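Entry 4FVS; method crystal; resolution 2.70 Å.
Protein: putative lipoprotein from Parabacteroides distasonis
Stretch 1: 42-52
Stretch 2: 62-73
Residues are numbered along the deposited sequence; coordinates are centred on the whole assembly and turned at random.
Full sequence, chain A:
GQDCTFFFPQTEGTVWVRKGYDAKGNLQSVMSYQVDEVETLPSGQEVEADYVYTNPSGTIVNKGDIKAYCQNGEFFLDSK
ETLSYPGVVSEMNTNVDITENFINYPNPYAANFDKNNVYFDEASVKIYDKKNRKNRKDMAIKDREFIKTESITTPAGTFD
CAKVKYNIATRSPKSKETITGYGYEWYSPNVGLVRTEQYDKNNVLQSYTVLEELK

Stretch 1 42-52: PSGQEVEADYV
Stretch 2, residues 62-73: NKGDIKAYCQNG

Two neighbouring strands of one chain pair antiparallel through a backbone hydrogen-bond ladder, with mostly charged side chains on one face, small and apolar ones on the other, and a tyrosine folded over a glycine. The strand that runs through Glu46 to Val52 and on beyond, and strand 62-71, run at 179°, their axes approaching to 4.5 Å, and together the stretches bury 1014 Å². Register pairs Glu46 with Tyr69, Val47 with Ala68, Glu48 with Lys67, Ala49 with Ile66, Asp50 with Asp65, Tyr51 with Gly64 and Val52 with Lys63. Backbone angles are extended, near -125/135 from Glu46 to Ala49; Gly64 is flatter at 178/-165.

Three pairs are joined by two hydrogen bonds each: Val47 N to Ala68 O 2.7 Å and Ala68 N to Val47 O 2.9 Å; Ala49 N to Ile66 O 2.9 Å and Ile66 N to Ala49 O 2.8 Å; Tyr51 N to Gly64 O 2.8 Å and Gly64 N to Tyr51 O 3.2 Å. The ladder continues with Cys70 N to Gln45 O at 2.8 Å and Asn72 N to Ser43 O at 2.9 Å. Between these rungs CA atoms approach carbonyls, as in Lys67 CA to Val47 O, 3.4 Å. Ser43, chi1 p, adds a side-chain bond from OG to Gln71 OE1, 3.1 Å. Gly44, at 155/-173, lets the backbones close to 3.2 Å between its CA and Cys70 O; a CB there would lie 2.1 Å from that oxygen.

On the face carrying Glu46, Glu48 and Lys67, both glutamates have chi1 and chi2 t. Lys67, chi1 m and then t throughout, reaches diagonally to a salt bridge, NZ to Glu46 OE2 at 3.0 Å; its directly paired Glu48 stays beyond salt-bridge range, OE1 to NZ 4.4 Å. Asp65, chi1 p, is exposed, which suits a carboxylate whose OD2 lies 4.4 Å from both Glu48 OE2 and Asp50 OD1.

The other face is largely buried. Val47 (t), Ala49 and Ala68 suit this apolar setting, and Ile66, chi1 t with chi2 139°, brings CG2 to 4.1 Å from Ala49 CB. Tyr51, chi1 69° and chi2 83°, lays its ring over Gly64, whose CA is 3.9 Å from the ring centroid, 21° off the normal. Glycine leaves this space free: a CB would come 2.8 Å from Tyr51 OH. At the ring edge, Tyr51 OH donates to Asn62 OD1 at 3.2 Å, giving the buried hydroxyl a polar partner; Asn62 has chi1 t.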

# COMPACT_ATOMS: atom_id res chain seq x y z
N PRO A 42 -24.40 -7.53 -1.00
CA PRO A 42 -24.70 -8.43 -2.13
C PRO A 42 -23.69 -8.30 -3.29
O PRO A 42 -23.40 -9.31 -3.94
CB PRO A 42 -26.11 -7.99 -2.57
CG PRO A 42 -26.26 -6.60 -2.06
CD PRO A 42 -25.48 -6.54 -0.79
N SER A 43 -23.14 -7.09 -3.51
CA SER A 43 -22.18 -6.79 -4.58
C SER A 43 -20.75 -7.33 -4.28
O SER A 43 -19.94 -7.51 -5.21
CB SER A 43 -22.11 -5.28 -4.80
OG SER A 43 -21.81 -4.59 -3.61
N GLY A 44 -20.46 -7.56 -3.00
CA GLY A 44 -19.17 -8.04 -2.51
C GLY A 44 -18.92 -7.65 -1.07
O GLY A 44 -19.81 -7.12 -0.40
N GLN A 45 -17.72 -7.92 -0.57
CA GLN A 45 -17.36 -7.65 0.82
C GLN A 45 -16.71 -6.29 0.98
O GLN A 45 -16.03 -5.83 0.08
CB GLN A 45 -16.38 -8.73 1.30
CG GLN A 45 -16.33 -8.90 2.81
CD GLN A 45 -15.43 -10.03 3.21
OE1 GLN A 45 -15.79 -10.87 4.05
NE2 GLN A 45 -14.24 -10.08 2.62
N GLU A 46 -16.89 -5.65 2.15
CA GLU A 46 -16.25 -4.38 2.50
C GLU A 46 -15.54 -4.55 3.84
O GLU A 46 -16.10 -5.16 4.75
CB GLU A 46 -17.27 -3.23 2.53
CG GLU A 46 -16.63 -1.85 2.49
CD GLU A 46 -17.48 -0.69 2.00
OE1 GLU A 46 -18.71 -0.87 1.83
OE2 GLU A 46 -16.91 0.40 1.79
N VAL A 47 -14.29 -4.09 3.95
CA VAL A 47 -13.49 -4.22 5.17
C VAL A 47 -12.93 -2.85 5.55
O VAL A 47 -12.42 -2.13 4.69
CB VAL A 47 -12.36 -5.28 5.03
CG1 VAL A 47 -11.34 -5.20 6.16
CG2 VAL A 47 -12.94 -6.69 4.96
N GLU A 48 -13.02 -2.49 6.84
CA GLU A 48 -12.46 -1.26 7.37
C GLU A 48 -11.42 -1.62 8.44
O GLU A 48 -11.74 -2.29 9.42
CB GLU A 48 -13.56 -0.31 7.91
CG GLU A 48 -13.01 1.07 8.23
CD GLU A 48 -13.92 2.22 8.59
OE1 GLU A 48 -14.45 2.80 7.63
OE2 GLU A 48 -13.82 2.73 9.73
N ALA A 49 -10.18 -1.19 8.25
CA ALA A 49 -9.09 -1.45 9.18
C ALA A 49 -8.47 -0.16 9.72
O ALA A 49 -8.42 0.84 9.00
CB ALA A 49 -8.02 -2.28 8.51
N ASP A 50 -8.02 -0.19 10.99
CA ASP A 50 -7.31 0.91 11.64
C ASP A 50 -5.83 0.71 11.49
O ASP A 50 -5.37 -0.43 11.44
CB ASP A 50 -7.67 1.05 13.13
CG ASP A 50 -8.99 1.72 13.37
OD1 ASP A 50 -9.12 2.92 13.04
OD2 ASP A 50 -9.90 1.06 13.93
N TYR A 51 -5.07 1.82 11.39
CA TYR A 51 -3.62 1.72 11.29
C TYR A 51 -2.98 2.74 12.21
O TYR A 51 -3.57 3.79 12.48
CB TYR A 51 -3.12 1.87 9.84
CG TYR A 51 -3.27 3.25 9.23
CD1 TYR A 51 -2.33 4.24 9.46
CD2 TYR A 51 -4.29 3.51 8.32
CE1 TYR A 51 -2.44 5.50 8.86
CE2 TYR A 51 -4.41 4.77 7.71
CZ TYR A 51 -3.47 5.76 7.98
OH TYR A 51 -3.56 7.00 7.40
N VAL A 52 -1.79 2.41 12.71
CA VAL A 52 -0.95 3.27 13.55
C VAL A 52 0.47 3.13 13.06
O VAL A 52 1.03 2.04 13.10
CB VAL A 52 -1.05 3.02 15.08
CG1 VAL A 52 -0.35 4.14 15.85
CG2 VAL A 52 -2.50 2.91 15.54
N ASN A 62 1.62 8.75 12.48
CA ASN A 62 0.36 8.85 11.75
C ASN A 62 -0.56 7.77 12.21
O ASN A 62 -0.12 6.68 12.58
CB ASN A 62 0.54 8.77 10.22
CG ASN A 62 -0.53 9.50 9.45
OD1 ASN A 62 -1.36 8.91 8.73
ND2 ASN A 62 -0.54 10.83 9.58
N LYS A 63 -1.84 8.07 12.18
CA LYS A 63 -2.90 7.15 12.53
C LYS A 63 -4.10 7.50 11.67
O LYS A 63 -4.29 8.67 11.31
CB LYS A 63 -3.23 7.16 14.06
CG LYS A 63 -3.65 8.52 14.62
CD LYS A 63 -4.27 8.44 16.00
CE LYS A 63 -4.83 9.77 16.46
NZ LYS A 63 -3.79 10.66 17.03
N GLY A 64 -4.87 6.48 11.33
CA GLY A 64 -6.05 6.61 10.50
C GLY A 64 -6.69 5.27 10.24
O GLY A 64 -6.37 4.29 10.91
N ASP A 65 -7.58 5.23 9.25
CA ASP A 65 -8.28 4.01 8.85
C ASP A 65 -8.23 3.83 7.31
O ASP A 65 -8.07 4.81 6.57
CB ASP A 65 -9.72 4.01 9.37
CG ASP A 65 -10.49 5.30 9.22
OD1 ASP A 65 -10.81 5.67 8.06
OD2 ASP A 65 -10.84 5.91 10.26
N ILE A 66 -8.31 2.58 6.86
CA ILE A 66 -8.21 2.23 5.46
C ILE A 66 -9.35 1.30 5.10
O ILE A 66 -9.69 0.41 5.89
CB ILE A 66 -6.81 1.65 5.10
CG1 ILE A 66 -6.63 1.50 3.57
CG2 ILE A 66 -6.49 0.36 5.84
CD1 ILE A 66 -5.29 1.89 3.06
N LYS A 67 -9.98 1.53 3.93
CA LYS A 67 -11.09 0.71 3.45
C LYS A 67 -10.64 -0.16 2.26
O LYS A 67 -9.81 0.25 1.47
CB LYS A 67 -12.31 1.55 3.08
CG LYS A 67 -13.29 1.76 4.22
CD LYS A 67 -14.68 2.13 3.70
CE LYS A 67 -15.75 2.06 4.78
NZ LYS A 67 -17.12 2.20 4.24
N ALA A 68 -11.15 -1.38 2.21
CA ALA A 68 -10.91 -2.35 1.15
C ALA A 68 -12.22 -2.99 0.79
O ALA A 68 -13.02 -3.26 1.69
CB ALA A 68 -9.91 -3.41 1.60
N TYR A 69 -12.47 -3.22 -0.51
CA TYR A 69 -13.73 -3.85 -0.88
C TYR A 69 -13.67 -4.61 -2.21
O TYR A 69 -12.79 -4.38 -3.03
CB TYR A 69 -14.88 -2.81 -0.96
CG TYR A 69 -14.60 -1.67 -1.91
CD1 TYR A 69 -14.92 -1.77 -3.26
CD2 TYR A 69 -14.07 -0.47 -1.45
CE1 TYR A 69 -14.67 -0.73 -4.15
CE2 TYR A 69 -13.82 0.59 -2.33
CZ TYR A 69 -14.10 0.45 -3.68
OH TYR A 69 -13.86 1.47 -4.57
N CYS A 70 -14.63 -5.53 -2.36
CA CYS A 70 -14.97 -6.30 -3.56
C CYS A 70 -16.26 -5.76 -4.12
O CYS A 70 -17.24 -5.60 -3.38
CB CYS A 70 -15.08 -7.79 -3.26
SG CYS A 70 -13.56 -8.73 -3.56
N GLN A 71 -16.29 -5.45 -5.42
CA GLN A 71 -17.48 -5.00 -6.10
C GLN A 71 -17.51 -5.69 -7.39
O GLN A 71 -16.65 -5.46 -8.24
CB GLN A 71 -17.55 -3.47 -6.29
CG GLN A 71 -17.93 -2.66 -5.06
CD GLN A 71 -19.28 -2.01 -5.18
OE1 GLN A 71 -20.28 -2.65 -5.51
NE2 GLN A 71 -19.34 -0.71 -4.88
N ASN A 72 -18.44 -6.61 -7.51
CA ASN A 72 -18.76 -7.38 -8.71
C ASN A 72 -17.52 -8.04 -9.33
O ASN A 72 -17.23 -7.87 -10.52
CB ASN A 72 -19.49 -6.49 -9.74
CG ASN A 72 -20.77 -5.89 -9.21
OD1 ASN A 72 -21.52 -6.51 -8.44
ND2 ASN A 72 -21.03 -4.66 -9.62
N GLY A 73 -16.81 -8.80 -8.50
CA GLY A 73 -15.67 -9.59 -8.93
C GLY A 73 -14.32 -8.92 -8.95
O GLY A 73 -13.32 -9.61 -9.21